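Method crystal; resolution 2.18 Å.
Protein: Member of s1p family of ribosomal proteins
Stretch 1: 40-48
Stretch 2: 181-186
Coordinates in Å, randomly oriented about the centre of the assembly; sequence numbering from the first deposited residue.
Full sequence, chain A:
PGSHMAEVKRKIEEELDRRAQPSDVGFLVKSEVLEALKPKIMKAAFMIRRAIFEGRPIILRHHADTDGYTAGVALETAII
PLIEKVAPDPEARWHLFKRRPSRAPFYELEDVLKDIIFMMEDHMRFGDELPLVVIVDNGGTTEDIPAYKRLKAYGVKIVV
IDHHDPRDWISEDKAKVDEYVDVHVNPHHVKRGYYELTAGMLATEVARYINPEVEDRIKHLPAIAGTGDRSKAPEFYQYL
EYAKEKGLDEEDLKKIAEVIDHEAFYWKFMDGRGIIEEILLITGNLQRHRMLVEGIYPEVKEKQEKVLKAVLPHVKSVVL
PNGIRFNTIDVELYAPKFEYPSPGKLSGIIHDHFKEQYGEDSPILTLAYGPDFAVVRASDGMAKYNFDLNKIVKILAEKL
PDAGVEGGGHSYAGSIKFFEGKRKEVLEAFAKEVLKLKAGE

Stretch 1 (40-48) KIMKAAFMI
Stretch 2 181-186: VDVHVN

Residues 40-48 form an unbroken stretch of α-helix, part of a longer one, with phi/psi near -65/-42 and i to i+4 bonds such as Ala 44 N to Lys 40 O (2.9 Å) and Met 47 N to Lys 43 O (2.9 Å). Residues 183-185 are an extended strand (phi/psi -149/133, -123/108 and -94/112), preceded by Asp 182 at -87/-34. The strand crosses the helix with an angle of 126° between their N-to-C directions and an axial approach of 7.9 Å. In register, Val 185 lies beside Lys 40 (CA to CA 5.9 Å) and Val 183 beside Ala 44 (CA to CA 6.3 Å), so the chain runs back along the helix as it ascends in number.

Such a close approach suits the small side chain of Ala 44, which leaves a shallow hollow on the helix surface. Val 183 (chi1 65°, p), pointing toward the helix and buried, is the main bump that enters it. Its CG1 lies 3.9 Å from Ala 44 CA and 4.1 Å from Ala 44 CB, and also 3.9 Å from Met 47 SE; its CG2 sits 3.6 Å from Lys 40 O and 3.9 Å from Lys 43 CD. The branched methyls thus meet both helix backbone and the flanking side chains. Val 185 (chi1 177°, t), set sideways, fills the next space: CG2 packs 3.6 Å from Lys 40 O and 4.1 Å from Ala 44 CB, while CG1 meets Ile 41 CG1 at 3.9 Å. Ile 41 (m, t) contributes this contact although its CA-to-CB bond points away.

At the other end, selenomethionine Met 47 (m, t, p) runs extended to SE and bends only at its methyl, bringing CE to 3.6 Å from Asp 182 CB, just before the strand. Lys 43 reaches the same region fully extended (all chi t), its aliphatic part lying against Val 183 before NZ donates a hydrogen bond to Asp 182 O (3.0 Å). A long side chain serves both purposes here.

Lys 40 (chi1 -55°, m; chi2 -151°, t; chi3 -132°, between wells; chi4 179°, t) lies along the strand, with Lys 40 CD 3.5 Å from His 184 O. A water links the stretches there: it donates to His 184 O (2.7 Å from the water O), accepts from Asn 186 N (3.0 Å) and takes a weak bond from Lys 40 NZ (3.2 Å). His 184 (chi1 -172°, t) points away from the helix. Together the two stretches bury 399 Å².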

# COMPACT_ATOMS: atom_id res chain seq x y z
N LYS A 40 25.02 -9.81 28.69
CA LYS A 40 23.94 -9.88 27.70
C LYS A 40 24.38 -9.39 26.33
O LYS A 40 23.97 -9.94 25.31
CB LYS A 40 22.72 -9.12 28.20
CG LYS A 40 22.27 -9.62 29.56
CD LYS A 40 20.78 -9.46 29.79
CE LYS A 40 20.47 -8.82 31.13
NZ LYS A 40 19.00 -8.66 31.32
N ILE A 41 25.23 -8.37 26.30
CA ILE A 41 25.83 -7.93 25.05
C ILE A 41 26.62 -9.06 24.38
O ILE A 41 26.50 -9.27 23.16
CB ILE A 41 26.73 -6.69 25.28
CG1 ILE A 41 25.85 -5.45 25.45
CG2 ILE A 41 27.69 -6.50 24.12
CD1 ILE A 41 26.59 -4.19 25.86
N MSE A 42 27.40 -9.78 25.17
CA MSE A 42 28.21 -10.89 24.66
C MSE A 42 27.34 -12.06 24.25
O MSE A 42 27.63 -12.73 23.27
CB MSE A 42 29.27 -11.32 25.67
CG MSE A 42 30.38 -10.27 25.72
SE MSE A 42 31.87 -10.77 26.93
CE MSE A 42 32.90 -11.89 25.68
N LYS A 43 26.27 -12.31 24.98
CA LYS A 43 25.30 -13.33 24.59
C LYS A 43 24.61 -12.99 23.26
O LYS A 43 24.48 -13.85 22.39
CB LYS A 43 24.25 -13.51 25.68
CG LYS A 43 23.27 -14.65 25.41
CD LYS A 43 22.35 -14.84 26.61
CE LYS A 43 21.33 -15.95 26.39
NZ LYS A 43 20.34 -15.92 27.50
N ALA A 44 24.19 -11.73 23.10
CA ALA A 44 23.58 -11.28 21.85
C ALA A 44 24.51 -11.53 20.67
O ALA A 44 24.11 -12.07 19.64
CB ALA A 44 23.21 -9.81 21.93
N ALA A 45 25.77 -11.15 20.85
CA ALA A 45 26.77 -11.32 19.80
C ALA A 45 27.06 -12.79 19.53
O ALA A 45 27.25 -13.18 18.38
CB ALA A 45 28.05 -10.58 20.16
N PHE A 46 27.08 -13.60 20.58
CA PHE A 46 27.22 -15.04 20.43
C PHE A 46 26.10 -15.62 19.56
O PHE A 46 26.36 -16.37 18.62
CB PHE A 46 27.23 -15.74 21.81
CG PHE A 46 27.09 -17.24 21.73
CD1 PHE A 46 28.19 -18.04 21.49
CD2 PHE A 46 25.85 -17.84 21.86
CE1 PHE A 46 28.06 -19.43 21.40
CE2 PHE A 46 25.71 -19.22 21.77
CZ PHE A 46 26.82 -20.01 21.54
N MSE A 47 24.85 -15.28 19.88
CA MSE A 47 23.71 -15.81 19.13
C MSE A 47 23.73 -15.38 17.69
O MSE A 47 23.46 -16.18 16.79
CB MSE A 47 22.41 -15.39 19.80
CG MSE A 47 22.17 -16.27 21.03
SE MSE A 47 20.59 -15.65 22.01
CE MSE A 47 19.26 -16.40 20.75
N ILE A 48 24.09 -14.13 17.43
CA ILE A 48 24.12 -13.63 16.06
C ILE A 48 25.24 -14.32 15.27
O ILE A 48 25.00 -14.81 14.16
CB ILE A 48 24.21 -12.08 16.03
CG1 ILE A 48 22.87 -11.50 16.49
CG2 ILE A 48 24.54 -11.57 14.64
CD1 ILE A 48 22.91 -10.04 16.87
N VAL A 181 11.60 -13.72 25.08
CA VAL A 181 12.78 -13.54 24.25
C VAL A 181 14.01 -14.17 24.90
O VAL A 181 14.06 -14.33 26.11
CB VAL A 181 13.05 -12.05 23.93
CG1 VAL A 181 11.84 -11.41 23.26
CG2 VAL A 181 13.44 -11.27 25.18
N ASP A 182 15.01 -14.48 24.07
CA ASP A 182 16.18 -15.24 24.51
C ASP A 182 17.30 -14.38 25.10
O ASP A 182 18.03 -14.83 25.98
CB ASP A 182 16.70 -16.07 23.33
CG ASP A 182 15.68 -17.11 22.86
OD1 ASP A 182 15.74 -18.23 23.38
OD2 ASP A 182 14.79 -16.79 22.04
N VAL A 183 17.47 -13.18 24.58
CA VAL A 183 18.34 -12.20 25.24
C VAL A 183 17.82 -10.79 24.97
O VAL A 183 17.47 -10.45 23.83
CB VAL A 183 19.82 -12.33 24.82
CG1 VAL A 183 20.01 -12.01 23.35
CG2 VAL A 183 20.70 -11.43 25.68
N HIS A 184 17.76 -10.00 26.03
CA HIS A 184 17.25 -8.65 25.98
C HIS A 184 18.34 -7.70 26.50
O HIS A 184 18.66 -7.70 27.68
CB HIS A 184 15.97 -8.56 26.80
CG HIS A 184 15.25 -7.26 26.68
ND1 HIS A 184 14.10 -6.99 27.38
CD2 HIS A 184 15.53 -6.14 25.97
CE1 HIS A 184 13.69 -5.77 27.09
NE2 HIS A 184 14.55 -5.23 26.25
N VAL A 185 18.94 -6.94 25.58
CA VAL A 185 19.94 -5.92 25.91
C VAL A 185 19.21 -4.59 26.05
O VAL A 185 18.69 -4.05 25.06
CB VAL A 185 21.02 -5.81 24.82
CG1 VAL A 185 22.01 -4.70 25.15
CG2 VAL A 185 21.75 -7.14 24.64
N ASN A 186 19.16 -4.08 27.27
CA ASN A 186 18.41 -2.87 27.59
C ASN A 186 18.95 -2.24 28.89
O ASN A 186 18.99 -2.90 29.93
CB ASN A 186 16.92 -3.19 27.70
CG ASN A 186 16.04 -1.96 27.83
OD1 ASN A 186 16.43 -0.95 28.42
ND2 ASN A 186 14.83 -2.04 27.28
O HOH W 1 19.36 -5.95 29.59